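Local coordinates for CARDB domain-containing protein (Pyrococcus furiosus, PDB 3IDU) that is of unknown function as a whole but binds two manganese ions through this all-beta CARDB domain, one part of a longer protein, at residues A[4-9]-A[20-25]; A[39-44]-A[68-73]; A[57-62]-A[88-93]; A[61-66]-A[78-83]. One frame throughout, in Å; residues are numbered along the deposited sequence.

In the fold
The CARDB domain is built from two beta sheets that face each other. Interaction 3 lies within the larger sheet, while interactions 2 and 4 join strand 61-70 of that sheet to strands 35-43 and 75-82 of the other. Interaction 1 lays the N-terminal loop against strand 19-24. Two manganese ions sit at the end where interactions 1 and 2 meet: a manganese ion lies about 5 Å from the side chain of Thr20, and the side chain of Leu44 is about 7 Å from a manganese ion. The side chain of Tyr57 in interaction 3 is about 14 Å from a bound manganese. Interactions 3 and 4, with centres about 11 Å apart, share Thr61 and Leu62 and touch through Tyr90 and Trp82.

Interaction 1: A[4-9]-A[20-25]; sequences YDKLSN and TVEIKG
A threonine hydroxyl meets the tip of a leucine here, and no hydrogen bond links the two segments. Leu7 and Thr20 reach toward each other end to end, and Thr20 OG1 sits against the whole branch of Leu7, 3.5 Å from Leu7 CG and 3.6 Å from both Leu7 CD1 and Leu7 CD2. The oxygen has its polar partner in the backbone O of Asn109, a residue that binds manganese. With CG anti to the backbone N (chi1 -172°) the branch is aimed at the strand, and Leu7 CD2 reaches Val21 O at 3.8 Å and Glu22 CB at 4.0 Å. A type I turn from Asp5 to Ser8 presents the leucine, and Asp5 OD2 accepts from Leu7 N in an Asx turn. The side chains of Lys6 and Glu22 cross at about a right angle, with Lys6 NZ 4.2 Å from Glu22 OE2, beyond salt-bridge range, so any attraction is probably modest. Asp5 OD1 stands 4.5 Å from Glu22 OE1, a like charge. An alanine in place of Leu7 would remove the branch that meets Thr20 and Glu22, and would probably weaken the hold of the turn on strand 19-24. That strand pairs through its backbone with strand 35-43, while Val21 points away from the loop to pack on Val41, on Val96 of strand 88-96 and on Ala112 of strand 111-118.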
loop_
_atom_site.group_PDB
_atom_site.type_symbol
_atom_site.label_atom_id
_atom_site.label_comp_id
_atom_site.label_asym_id
_atom_site.label_seq_id
_atom_site.Cartn_x
_atom_site.Cartn_y
_atom_site.Cartn_z
ATOM N N TYR A 4 6.580 15.620 -1.917
ATOM C CA TYR A 4 5.258 16.125 -1.564
ATOM C C TYR A 4 4.310 15.877 -2.727
ATOM O O TYR A 4 4.629 16.197 -3.871
ATOM C CB TYR A 4 5.297 17.623 -1.250
ATOM C CG TYR A 4 6.027 17.963 0.026
ATOM C CD1 TYR A 4 5.587 17.475 1.257
ATOM C CD2 TYR A 4 7.171 18.753 0.003
ATOM C CE1 TYR A 4 6.274 17.765 2.433
ATOM C CE2 TYR A 4 7.862 19.049 1.171
ATOM C CZ TYR A 4 7.410 18.552 2.380
ATOM O OH TYR A 4 8.105 18.841 3.533
ATOM N N ASP A 5 3.158 15.286 -2.421
ATOM C CA ASP A 5 2.129 14.992 -3.416
ATOM C C ASP A 5 0.764 14.995 -2.730
ATOM O O ASP A 5 0.673 15.298 -1.538
ATOM C CB ASP A 5 2.407 13.646 -4.103
ATOM C CG ASP A 5 2.477 12.478 -3.131
ATOM O OD1 ASP A 5 2.897 11.382 -3.562
ATOM O OD2 ASP A 5 2.111 12.641 -1.950
ATOM N N LYS A 6 -0.299 14.670 -3.462
ATOM C CA LYS A 6 -1.634 14.689 -2.863
ATOM C C LYS A 6 -1.811 13.682 -1.734
ATOM O O LYS A 6 -2.864 13.631 -1.096
ATOM C CB LYS A 6 -2.719 14.471 -3.929
ATOM C CG LYS A 6 -2.998 13.026 -4.321
ATOM C CD LYS A 6 -1.960 12.462 -5.266
ATOM C CE LYS A 6 -2.436 11.132 -5.845
ATOM N NZ LYS A 6 -1.437 10.518 -6.770
ATOM N N LEU A 7 -0.782 12.882 -1.488
ATOM C CA LEU A 7 -0.836 11.887 -0.423
ATOM C C LEU A 7 0.210 12.223 0.639
ATOM O O LEU A 7 0.329 11.535 1.654
ATOM C CB LEU A 7 -0.565 10.492 -0.994
ATOM C CG LEU A 7 -0.760 9.309 -0.047
ATOM C CD1 LEU A 7 -2.235 9.191 0.329
ATOM C CD2 LEU A 7 -0.283 8.034 -0.721
ATOM N N SER A 8 0.960 13.294 0.398
ATOM C CA SER A 8 2.005 13.722 1.318
ATOM C C SER A 8 2.085 15.236 1.478
ATOM O O SER A 8 2.457 15.951 0.545
ATOM C CB SER A 8 3.362 13.202 0.842
ATOM O OG SER A 8 4.411 13.724 1.642
ATOM N N ASN A 9 1.742 15.715 2.668
ATOM C CA ASN A 9 1.792 17.140 2.965
ATOM C C ASN A 9 2.749 17.399 4.119
ATOM O O ASN A 9 3.002 16.514 4.932
ATOM C CB ASN A 9 0.402 17.664 3.316
ATOM C CG ASN A 9 -0.540 17.632 2.134
ATOM O OD1 ASN A 9 -1.026 16.573 1.732
ATOM N ND2 ASN A 9 -0.791 18.795 1.556
ATOM N N THR A 20 1.519 5.478 5.348
ATOM C CA THR A 20 0.619 5.656 4.222
ATOM C C THR A 20 0.946 4.597 3.176
ATOM O O THR A 20 2.047 4.048 3.165
ATOM C CB THR A 20 0.768 7.054 3.591
ATOM O OG1 THR A 20 -0.370 7.320 2.759
ATOM C CG2 THR A 20 2.024 7.120 2.745
ATOM N N VAL A 21 -0.010 4.311 2.302
ATOM C CA VAL A 21 0.194 3.318 1.253
ATOM C C VAL A 21 -0.411 3.765 -0.071
ATOM O O VAL A 21 -1.408 4.488 -0.105
ATOM C CB VAL A 21 -0.435 1.956 1.620
ATOM C CG1 VAL A 21 0.324 1.315 2.761
ATOM C CG2 VAL A 21 -1.900 2.144 1.985
ATOM N N GLU A 22 0.205 3.318 -1.160
ATOM C CA GLU A 22 -0.255 3.638 -2.503
ATOM C C GLU A 22 0.082 2.444 -3.389
ATOM O O GLU A 22 1.133 1.823 -3.226
ATOM C CB GLU A 22 0.457 4.882 -3.039
ATOM C CG GLU A 22 -0.355 5.662 -4.061
ATOM C CD GLU A 22 0.499 6.590 -4.909
ATOM O OE1 GLU A 22 1.462 7.171 -4.374
ATOM O OE2 GLU A 22 0.196 6.742 -6.108
ATOM N N ILE A 23 -0.810 2.123 -4.319
ATOM C CA ILE A 23 -0.599 1.005 -5.234
ATOM C C ILE A 23 -0.305 1.553 -6.625
ATOM O O ILE A 23 -0.922 2.527 -7.050
ATOM C CB ILE A 23 -1.858 0.128 -5.340
ATOM C CG1 ILE A 23 -2.192 -0.484 -3.979
ATOM C CG2 ILE A 23 -1.650 -0.947 -6.401
ATOM C CD1 ILE A 23 -3.644 -0.902 -3.852
ATOM N N LYS A 24 0.641 0.937 -7.327
ATOM C CA LYS A 24 0.974 1.362 -8.683
ATOM C C LYS A 24 1.133 0.147 -9.585
ATOM O O LYS A 24 1.729 -0.854 -9.194
ATOM C CB LYS A 24 2.263 2.189 -8.699
ATOM C CG LYS A 24 2.150 3.510 -7.970
ATOM C CD LYS A 24 3.299 4.437 -8.315
ATOM C CE LYS A 24 3.168 5.750 -7.561
ATOM N NZ LYS A 24 4.209 6.726 -7.968
ATOM N N GLY A 25 0.589 0.237 -10.793
ATOM C CA GLY A 25 0.683 -0.869 -11.728
ATOM C C GLY A 25 -0.352 -0.740 -12.830
ATOM O O GLY A 25 -1.084 0.244 -12.865
#

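Interaction 2: A[39-44]-A[68-73]; sequences VHVKNL and VSLGPK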
loop_
_atom_site.group_PDB
_atom_site.type_symbol
_atom_site.label_atom_id
_atom_site.label_comp_id
_atom_site.label_asym_id
_atom_site.label_seq_id
_atom_site.Cartn_x
_atom_site.Cartn_y
_atom_site.Cartn_z
ATOM N N VAL A 39 3.618 -1.707 -4.219
ATOM C CA VAL A 39 2.953 -1.108 -3.077
ATOM C C VAL A 39 3.982 -0.159 -2.474
ATOM O O VAL A 39 5.041 -0.590 -2.025
ATOM C CB VAL A 39 2.547 -2.168 -2.034
ATOM C CG1 VAL A 39 1.909 -1.487 -0.833
ATOM C CG2 VAL A 39 1.562 -3.164 -2.659
ATOM N N HIS A 40 3.681 1.136 -2.509
ATOM C CA HIS A 40 4.574 2.150 -1.962
ATOM C C HIS A 40 4.136 2.482 -0.538
ATOM O O HIS A 40 3.084 3.082 -0.332
ATOM C CB HIS A 40 4.535 3.415 -2.827
ATOM C CG HIS A 40 5.121 3.231 -4.193
ATOM N ND1 HIS A 40 6.186 3.975 -4.652
ATOM C CD2 HIS A 40 4.813 2.362 -5.186
ATOM C CE1 HIS A 40 6.511 3.571 -5.868
ATOM N NE2 HIS A 40 5.693 2.593 -6.214
ATOM N N VAL A 41 4.941 2.076 0.440
ATOM C CA VAL A 41 4.625 2.334 1.844
ATOM C C VAL A 41 5.587 3.401 2.353
ATOM O O VAL A 41 6.804 3.284 2.195
ATOM C CB VAL A 41 4.741 1.034 2.689
ATOM C CG1 VAL A 41 6.178 0.533 2.694
ATOM C CG2 VAL A 41 4.247 1.280 4.106
ATOM N N LYS A 42 5.041 4.456 2.955
ATOM C CA LYS A 42 5.879 5.541 3.443
ATOM C C LYS A 42 5.582 5.923 4.882
ATOM O O LYS A 42 4.489 5.677 5.391
ATOM C CB LYS A 42 5.680 6.775 2.555
ATOM C CG LYS A 42 5.652 6.446 1.067
ATOM C CD LYS A 42 5.189 7.611 0.207
ATOM C CE LYS A 42 6.269 8.668 0.054
ATOM N NZ LYS A 42 5.897 9.690 -0.979
ATOM N N ASN A 43 6.579 6.507 5.535
ATOM C CA ASN A 43 6.424 7.005 6.892
ATOM C C ASN A 43 6.696 8.490 6.736
ATOM O O ASN A 43 7.843 8.900 6.581
ATOM C CB ASN A 43 7.449 6.405 7.852
ATOM C CG ASN A 43 7.317 6.968 9.257
ATOM O OD1 ASN A 43 6.412 7.759 9.539
ATOM N ND2 ASN A 43 8.213 6.556 10.150
ATOM N N LEU A 44 5.639 9.292 6.753
ATOM C CA LEU A 44 5.782 10.733 6.594
ATOM C C LEU A 44 6.222 11.417 7.881
ATOM O O LEU A 44 6.585 12.592 7.861
ATOM C CB LEU A 44 4.452 11.337 6.145
ATOM C CG LEU A 44 3.757 10.659 4.965
ATOM C CD1 LEU A 44 2.392 11.296 4.735
ATOM C CD2 LEU A 44 4.623 10.768 3.724
ATOM N N VAL A 68 7.008 -4.854 7.612
ATOM C CA VAL A 68 8.102 -3.946 7.293
ATOM C C VAL A 68 8.424 -2.940 8.380
ATOM O O VAL A 68 7.653 -2.743 9.318
ATOM C CB VAL A 68 7.822 -3.148 5.996
ATOM C CG1 VAL A 68 7.461 -4.096 4.869
ATOM C CG2 VAL A 68 6.721 -2.137 6.232
ATOM N N SER A 69 9.595 -2.326 8.245
ATOM C CA SER A 69 10.038 -1.305 9.171
ATOM C C SER A 69 10.254 -0.065 8.326
ATOM O O SER A 69 10.593 -0.165 7.146
ATOM C CB SER A 69 11.350 -1.705 9.849
ATOM O OG SER A 69 12.383 -1.854 8.890
ATOM N N LEU A 70 10.033 1.109 8.911
ATOM C CA LEU A 70 10.223 2.356 8.184
ATOM C C LEU A 70 10.719 3.444 9.104
ATOM O O LEU A 70 10.053 3.805 10.075
ATOM C CB LEU A 70 8.916 2.818 7.537
ATOM C CG LEU A 70 8.390 1.996 6.362
ATOM C CD1 LEU A 70 6.952 2.418 6.078
ATOM C CD2 LEU A 70 9.267 2.192 5.139
ATOM N N GLY A 71 11.901 3.958 8.797
ATOM C CA GLY A 71 12.455 5.026 9.602
ATOM C C GLY A 71 11.723 6.309 9.269
ATOM O O GLY A 71 10.861 6.329 8.385
ATOM N N PRO A 72 12.034 7.402 9.969
ATOM C CA PRO A 72 11.361 8.672 9.685
ATOM C C PRO A 72 11.564 9.096 8.227
ATOM O O PRO A 72 12.663 8.974 7.679
ATOM C CB PRO A 72 12.003 9.639 10.685
ATOM C CG PRO A 72 13.335 9.021 10.980
ATOM C CD PRO A 72 13.030 7.549 11.043
ATOM N N LYS A 73 10.492 9.572 7.605
ATOM C CA LYS A 73 10.537 10.021 6.224
ATOM C C LYS A 73 11.097 8.972 5.264
ATOM O O LYS A 73 11.706 9.321 4.256
ATOM C CB LYS A 73 11.361 11.313 6.121
ATOM C CG LYS A 73 10.732 12.512 6.820
ATOM C CD LYS A 73 11.524 13.787 6.548
ATOM C CE LYS A 73 10.851 15.015 7.147
ATOM N NZ LYS A 73 11.668 16.253 6.964
#
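The tight part of this contact is a pair of aliphatic side chains beside a well-gripped amide. Val41 and Leu70 cross obliquely, Leu70 CD1 coming to 3.5 Å from Val41 CG2 and 4.0 Å from Val41 CG1; CG2 is the methyl anti to the backbone N, while CG1 takes the crowded position between N and the carbonyl carbon. Next to them, Asn43 reaches over with CG anti to its backbone N (chi1 178°). Its ND2 gives two weak hydrogen bonds, 3.3 Å to Leu70 O and 3.2 Å to Gly71 O, and its stronger bond goes to Ile47 O. Asn43 OD1 accepts from the backbone N of Gly45 and of Asp18, a manganese ligand, so this buried amide is held at both ends and ties the backbone at Asp18 to strand 35-43. Still in the interior, Val68 CG2 meets Val41 CG1 more loosely, at 4.5 Å. On the solvent side, the exposed Lys73 starts away from strand 35-43 in an extended chain whose CG comes no nearer than 4.3 Å to Leu44 O. At its backbone, Lys73 CA makes a CH...O contact with Asn43 O. The short strand segments meet at 43° with axes 7.8 Å apart, as facing layers: strand 35-43 runs between strands 19-24 and 75-82 in one sheet, while strand 61-70 borders strand 49-58 in the other.

Interaction 3: A[57-62]-A[88-93]; sequences YINGTL and GMYRIN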
loop_
_atom_site.group_PDB
_atom_site.type_symbol
_atom_site.label_atom_id
_atom_site.label_comp_id
_atom_site.label_asym_id
_atom_site.label_seq_id
_atom_site.Cartn_x
_atom_site.Cartn_y
_atom_site.Cartn_z
ATOM N N TYR A 57 -5.155 -6.886 -0.740
ATOM C CA TYR A 57 -6.397 -7.618 -0.937
ATOM C C TYR A 57 -6.841 -7.453 -2.378
ATOM O O TYR A 57 -6.615 -6.409 -2.989
ATOM C CB TYR A 57 -7.509 -7.041 -0.058
ATOM C CG TYR A 57 -7.272 -7.096 1.429
ATOM C CD1 TYR A 57 -7.712 -8.181 2.182
ATOM C CD2 TYR A 57 -6.633 -6.049 2.093
ATOM C CE1 TYR A 57 -7.530 -8.224 3.555
ATOM C CE2 TYR A 57 -6.444 -6.086 3.469
ATOM C CZ TYR A 57 -6.895 -7.175 4.194
ATOM O OH TYR A 57 -6.705 -7.207 5.556
ATOM N N ILE A 58 -7.483 -8.483 -2.910
ATOM C CA ILE A 58 -8.013 -8.445 -4.264
ATOM C C ILE A 58 -9.485 -8.815 -4.095
ATOM O O ILE A 58 -9.802 -9.930 -3.691
ATOM C CB ILE A 58 -7.278 -9.447 -5.169
ATOM C CG1 ILE A 58 -5.813 -9.012 -5.308
ATOM C CG2 ILE A 58 -7.963 -9.531 -6.529
ATOM C CD1 ILE A 58 -4.960 -9.936 -6.150
ATOM N N ASN A 59 -10.369 -7.865 -4.397
ATOM C CA ASN A 59 -11.809 -8.051 -4.233
ATOM C C ASN A 59 -12.157 -8.508 -2.814
ATOM O O ASN A 59 -12.980 -9.404 -2.609
ATOM C CB ASN A 59 -12.365 -9.023 -5.284
ATOM C CG ASN A 59 -12.773 -8.312 -6.567
ATOM O OD1 ASN A 59 -12.647 -7.091 -6.673
ATOM N ND2 ASN A 59 -13.270 -9.068 -7.541
ATOM N N GLY A 60 -11.506 -7.877 -1.838
ATOM C CA GLY A 60 -11.757 -8.167 -0.435
ATOM C C GLY A 60 -11.072 -9.370 0.174
ATOM O O GLY A 60 -11.079 -9.526 1.394
ATOM N N THR A 61 -10.492 -10.229 -0.657
ATOM C CA THR A 61 -9.817 -11.415 -0.147
ATOM C C THR A 61 -8.312 -11.167 -0.072
ATOM O O THR A 61 -7.704 -10.705 -1.033
ATOM C CB THR A 61 -10.109 -12.638 -1.038
ATOM O OG1 THR A 61 -11.518 -12.912 -1.017
ATOM C CG2 THR A 61 -9.351 -13.864 -0.535
ATOM N N LEU A 62 -7.723 -11.467 1.080
ATOM C CA LEU A 62 -6.298 -11.265 1.287
ATOM C C LEU A 62 -5.485 -12.006 0.240
ATOM O O LEU A 62 -5.762 -13.167 -0.077
ATOM C CB LEU A 62 -5.896 -11.733 2.692
ATOM C CG LEU A 62 -4.450 -11.500 3.157
ATOM C CD1 LEU A 62 -4.163 -10.012 3.246
ATOM C CD2 LEU A 62 -4.232 -12.164 4.504
ATOM N N GLY A 88 -13.021 -9.407 -15.677
ATOM C CA GLY A 88 -13.920 -8.629 -14.844
ATOM C C GLY A 88 -13.240 -7.438 -14.195
ATOM O O GLY A 88 -12.041 -7.219 -14.379
HETATM N N MSE A 89 -14.013 -6.665 -13.436
HETATM C CA MSE A 89 -13.496 -5.489 -12.744
HETATM C C MSE A 89 -13.096 -5.866 -11.320
HETATM O O MSE A 89 -13.946 -6.192 -10.493
HETATM C CB MSE A 89 -14.557 -4.388 -12.702
HETATM C CG MSE A 89 -14.104 -3.114 -12.004
HETATM SE SE MSE A 89 -12.662 -2.225 -12.943
HETATM C CE MSE A 89 -13.711 -0.892 -13.881
ATOM N N TYR A 90 -11.798 -5.810 -11.043
ATOM C CA TYR A 90 -11.269 -6.160 -9.731
ATOM C C TYR A 90 -10.792 -4.935 -8.957
ATOM O O TYR A 90 -10.269 -3.985 -9.539
ATOM C CB TYR A 90 -10.110 -7.148 -9.892
ATOM C CG TYR A 90 -10.508 -8.483 -10.481
ATOM C CD1 TYR A 90 -10.771 -9.579 -9.660
ATOM C CD2 TYR A 90 -10.628 -8.651 -11.861
ATOM C CE1 TYR A 90 -11.140 -10.811 -10.196
ATOM C CE2 TYR A 90 -10.998 -9.878 -12.409
ATOM C CZ TYR A 90 -11.251 -10.953 -11.573
ATOM O OH TYR A 90 -11.614 -12.168 -12.111
ATOM N N ARG A 91 -10.979 -4.963 -7.640
ATOM C CA ARG A 91 -10.554 -3.867 -6.774
ATOM C C ARG A 91 -9.404 -4.329 -5.885
ATOM O O ARG A 91 -9.547 -5.274 -5.109
ATOM C CB ARG A 91 -11.720 -3.392 -5.901
ATOM C CG ARG A 91 -11.326 -2.348 -4.856
ATOM C CD ARG A 91 -12.528 -1.854 -4.045
ATOM N NE ARG A 91 -13.517 -1.160 -4.870
ATOM C CZ ARG A 91 -14.520 -1.753 -5.514
ATOM N NH1 ARG A 91 -14.682 -3.068 -5.433
ATOM N NH2 ARG A 91 -15.366 -1.031 -6.239
ATOM N N ILE A 92 -8.256 -3.675 -6.015
ATOM C CA ILE A 92 -7.094 -4.020 -5.205
ATOM C C ILE A 92 -7.027 -3.038 -4.039
ATOM O O ILE A 92 -7.130 -1.829 -4.234
ATOM C CB ILE A 92 -5.761 -3.910 -6.006
ATOM C CG1 ILE A 92 -5.716 -4.950 -7.131
ATOM C CG2 ILE A 92 -4.572 -4.182 -5.086
ATOM C CD1 ILE A 92 -6.804 -4.816 -8.159
ATOM N N ASN A 93 -6.878 -3.565 -2.828
ATOM C CA ASN A 93 -6.767 -2.728 -1.648
ATOM C C ASN A 93 -5.438 -3.031 -0.987
ATOM O O ASN A 93 -4.971 -4.167 -1.000
ATOM C CB ASN A 93 -7.889 -3.007 -0.634
ATOM C CG ASN A 93 -9.203 -2.337 -1.000
ATOM O OD1 ASN A 93 -10.206 -3.006 -1.241
ATOM N ND2 ASN A 93 -9.203 -1.009 -1.037
HETATM O O HOH W 1 -14.683 -5.508 -7.541
HETATM O O HOH W 2 -9.702 -5.609 -2.359
#
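The ring of Tyr57 carries Leu62 CD1 over one face, 3.8 Å above its plane and displaced toward the rim, and has Asn93 O at its edge. Tyr90 meets the carboxamide of Asn59 obliquely: Asn59 ND2 approaches Tyr90 CD1 at 3.3 Å, with amide and ring planes 20° apart. Ile58 CG2 also touches this ring, which makes an edge-to-face pair with Trp82. The backbones are antiparallel. Tyr57 N donates to Asn93 O at 2.7 Å, nearly straight and in the carbonyl plane, and Asn93 N returns the bond to Tyr57 O. Past Ile58 the exchange continues with a side chain: Asn59 N donates to Arg91 O at 2.8 Å, while Arg91 N bonds Asn59 OD1 at 2.9 Å, lying 34° above that amide's plane. A water also donates to Asn59 OD1, and a second links Gly60 N, Arg91 O and Asn93 OD1; Asn93 ND2 donates to Ala112 O. An alanine in place of Tyr90 would strip the ring from Asn59 ND2, Ile58 and Trp82, and would probably leave the Asn59 amide less firmly placed. Asn59-Gly60 are the central residues of a type I' turn, the classic tight turn of a two-residue beta hairpin, here joining strands 49-58 and 61-70.

Interaction 4: A[61-66]-A[78-83]; sequences TLYKNW and LTFNWT
A classic beta bulge on strand 61-70, with Tyr63 and Lys64 both opposite Val56, turns two consecutive side chains toward strand 78-82 of the other sheet. Tyr63 OH donates to Asn81 O at 2.6 Å, in the carbonyl plane, and accepts from a water. Lys64, fully extended, places NZ 2.9 Å from Thr79 O, a hydrogen bond, and a second water links NZ to Asn81 N. Lys64 CG also lies over one face of the Trp66 ring; on the opposite face sits Leu78 CD1, a CH-pi contact 3.8 Å from the centroid of the five-membered ring. Thr79 O lies at the indole edge, 3.4 Å from Trp66 CZ2. Phe80, its CG in the crowded position (chi1 69°), fits between Trp66 CH2 and Tyr63 CE1, the latter 3.6 Å from Phe80 CD2. Trp82 turns its edge to the face of Tyr63, planes at 65°. Both strands are outermost in their sheets, so the aromatic cluster of Tyr63, Phe80 and Trp82 closes one margin of a beta sandwich, consistent with the E-set clan.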
loop_
_atom_site.group_PDB
_atom_site.type_symbol
_atom_site.label_atom_id
_atom_site.label_comp_id
_atom_site.label_asym_id
_atom_site.label_seq_id
_atom_site.Cartn_x
_atom_site.Cartn_y
_atom_site.Cartn_z
ATOM N N THR A 61 -10.492 -10.229 -0.657
ATOM C CA THR A 61 -9.817 -11.415 -0.147
ATOM C C THR A 61 -8.312 -11.167 -0.072
ATOM O O THR A 61 -7.704 -10.705 -1.033
ATOM C CB THR A 61 -10.109 -12.638 -1.038
ATOM O OG1 THR A 61 -11.518 -12.912 -1.017
ATOM C CG2 THR A 61 -9.351 -13.864 -0.535
ATOM N N LEU A 62 -7.723 -11.467 1.080
ATOM C CA LEU A 62 -6.298 -11.265 1.287
ATOM C C LEU A 62 -5.485 -12.006 0.240
ATOM O O LEU A 62 -5.762 -13.167 -0.077
ATOM C CB LEU A 62 -5.896 -11.733 2.692
ATOM C CG LEU A 62 -4.450 -11.500 3.157
ATOM C CD1 LEU A 62 -4.163 -10.012 3.246
ATOM C CD2 LEU A 62 -4.232 -12.164 4.504
ATOM N N TYR A 63 -4.479 -11.322 -0.292
ATOM C CA TYR A 63 -3.613 -11.896 -1.307
ATOM C C TYR A 63 -2.179 -12.048 -0.813
ATOM O O TYR A 63 -1.593 -13.120 -0.916
ATOM C CB TYR A 63 -3.630 -11.026 -2.567
ATOM C CG TYR A 63 -2.795 -11.591 -3.694
ATOM C CD1 TYR A 63 -1.699 -10.891 -4.197
ATOM C CD2 TYR A 63 -3.096 -12.832 -4.252
ATOM C CE1 TYR A 63 -0.925 -11.411 -5.230
ATOM C CE2 TYR A 63 -2.330 -13.362 -5.284
ATOM C CZ TYR A 63 -1.247 -12.647 -5.768
ATOM O OH TYR A 63 -0.489 -13.173 -6.788
ATOM N N LYS A 64 -1.606 -10.980 -0.268
ATOM C CA LYS A 64 -0.231 -11.071 0.200
ATOM C C LYS A 64 -0.008 -10.204 1.425
ATOM O O LYS A 64 -0.683 -9.192 1.614
ATOM C CB LYS A 64 0.724 -10.653 -0.922
ATOM C CG LYS A 64 2.193 -10.962 -0.668
ATOM C CD LYS A 64 3.028 -10.610 -1.890
ATOM C CE LYS A 64 4.508 -10.883 -1.664
ATOM N NZ LYS A 64 5.330 -10.512 -2.852
ATOM N N ASN A 65 0.936 -10.612 2.264
ATOM C CA ASN A 65 1.237 -9.848 3.461
ATOM C C ASN A 65 2.731 -9.646 3.647
ATOM O O ASN A 65 3.548 -10.472 3.230
ATOM C CB ASN A 65 0.619 -10.515 4.701
ATOM C CG ASN A 65 0.928 -11.988 4.790
ATOM O OD1 ASN A 65 2.093 -12.389 4.831
ATOM N ND2 ASN A 65 -0.119 -12.812 4.828
ATOM N N TRP A 66 3.070 -8.516 4.255
ATOM C CA TRP A 66 4.449 -8.130 4.523
ATOM C C TRP A 66 4.536 -7.565 5.929
ATOM O O TRP A 66 3.557 -7.057 6.473
ATOM C CB TRP A 66 4.895 -7.006 3.592
ATOM C CG TRP A 66 4.971 -7.311 2.141
ATOM C CD1 TRP A 66 6.088 -7.657 1.438
ATOM C CD2 TRP A 66 3.918 -7.181 1.185
ATOM N NE1 TRP A 66 5.799 -7.739 0.100
ATOM C CE2 TRP A 66 4.472 -7.455 -0.085
ATOM C CE3 TRP A 66 2.556 -6.858 1.275
ATOM C CZ2 TRP A 66 3.715 -7.410 -1.258
ATOM C CZ3 TRP A 66 1.804 -6.814 0.113
ATOM C CH2 TRP A 66 2.387 -7.091 -1.141
ATOM N N LEU A 78 7.200 -2.304 -2.176
ATOM C CA LEU A 78 6.939 -3.727 -2.046
ATOM C C LEU A 78 6.356 -4.172 -3.373
ATOM O O LEU A 78 5.585 -3.443 -3.991
ATOM C CB LEU A 78 5.927 -3.974 -0.929
ATOM C CG LEU A 78 6.248 -3.338 0.425
ATOM C CD1 LEU A 78 5.170 -3.734 1.421
ATOM C CD2 LEU A 78 7.617 -3.793 0.905
ATOM N N THR A 79 6.717 -5.363 -3.822
ATOM C CA THR A 79 6.200 -5.830 -5.093
ATOM C C THR A 79 5.465 -7.149 -4.969
ATOM O O THR A 79 5.669 -7.907 -4.020
ATOM C CB THR A 79 7.331 -6.013 -6.118
ATOM O OG1 THR A 79 8.249 -7.000 -5.635
ATOM C CG2 THR A 79 8.068 -4.700 -6.337
ATOM N N PHE A 80 4.592 -7.405 -5.929
ATOM C CA PHE A 80 3.848 -8.653 -5.972
ATOM C C PHE A 80 3.344 -8.857 -7.390
ATOM O O PHE A 80 2.931 -7.906 -8.059
ATOM C CB PHE A 80 2.676 -8.651 -4.974
ATOM C CG PHE A 80 1.554 -7.713 -5.334
ATOM C CD1 PHE A 80 1.565 -6.391 -4.895
ATOM C CD2 PHE A 80 0.475 -8.158 -6.099
ATOM C CE1 PHE A 80 0.517 -5.525 -5.211
ATOM C CE2 PHE A 80 -0.577 -7.301 -6.421
ATOM C CZ PHE A 80 -0.557 -5.981 -5.976
ATOM N N ASN A 81 3.408 -10.097 -7.858
ATOM C CA ASN A 81 2.941 -10.414 -9.199
ATOM C C ASN A 81 1.545 -11.002 -9.105
ATOM O O ASN A 81 1.188 -11.626 -8.108
ATOM C CB ASN A 81 3.873 -11.420 -9.879
ATOM C CG ASN A 81 5.311 -10.938 -9.940
ATOM O OD1 ASN A 81 5.576 -9.748 -10.137
ATOM N ND2 ASN A 81 6.250 -11.867 -9.786
ATOM N N TRP A 82 0.754 -10.791 -10.149
ATOM C CA TRP A 82 -0.601 -11.309 -10.186
ATOM C C TRP A 82 -0.985 -11.742 -11.594
ATOM O O TRP A 82 -0.970 -10.941 -12.531
ATOM C CB TRP A 82 -1.589 -10.256 -9.684
ATOM C CG TRP A 82 -3.020 -10.706 -9.733
ATOM C CD1 TRP A 82 -3.511 -11.927 -9.361
ATOM C CD2 TRP A 82 -4.151 -9.924 -10.129
ATOM N NE1 TRP A 82 -4.879 -11.951 -9.500
ATOM C CE2 TRP A 82 -5.299 -10.734 -9.970
ATOM C CE3 TRP A 82 -4.308 -8.615 -10.605
ATOM C CZ2 TRP A 82 -6.586 -10.278 -10.266
ATOM C CZ3 TRP A 82 -5.589 -8.159 -10.899
ATOM C CH2 TRP A 82 -6.713 -8.993 -10.728
ATOM N N THR A 83 -1.330 -13.017 -11.727
ATOM C CA THR A 83 -1.734 -13.575 -13.007
ATOM C C THR A 83 -3.208 -13.954 -12.919
ATOM O O THR A 83 -3.546 -15.050 -12.466
ATOM C CB THR A 83 -0.914 -14.834 -13.349
ATOM O OG1 THR A 83 0.485 -14.540 -13.230
ATOM C CG2 THR A 83 -1.208 -15.284 -14.773
HETATM O O HOH W 3 -1.663 -14.749 -8.850
HETATM O O HOH W 4 4.011 -12.067 -5.286
#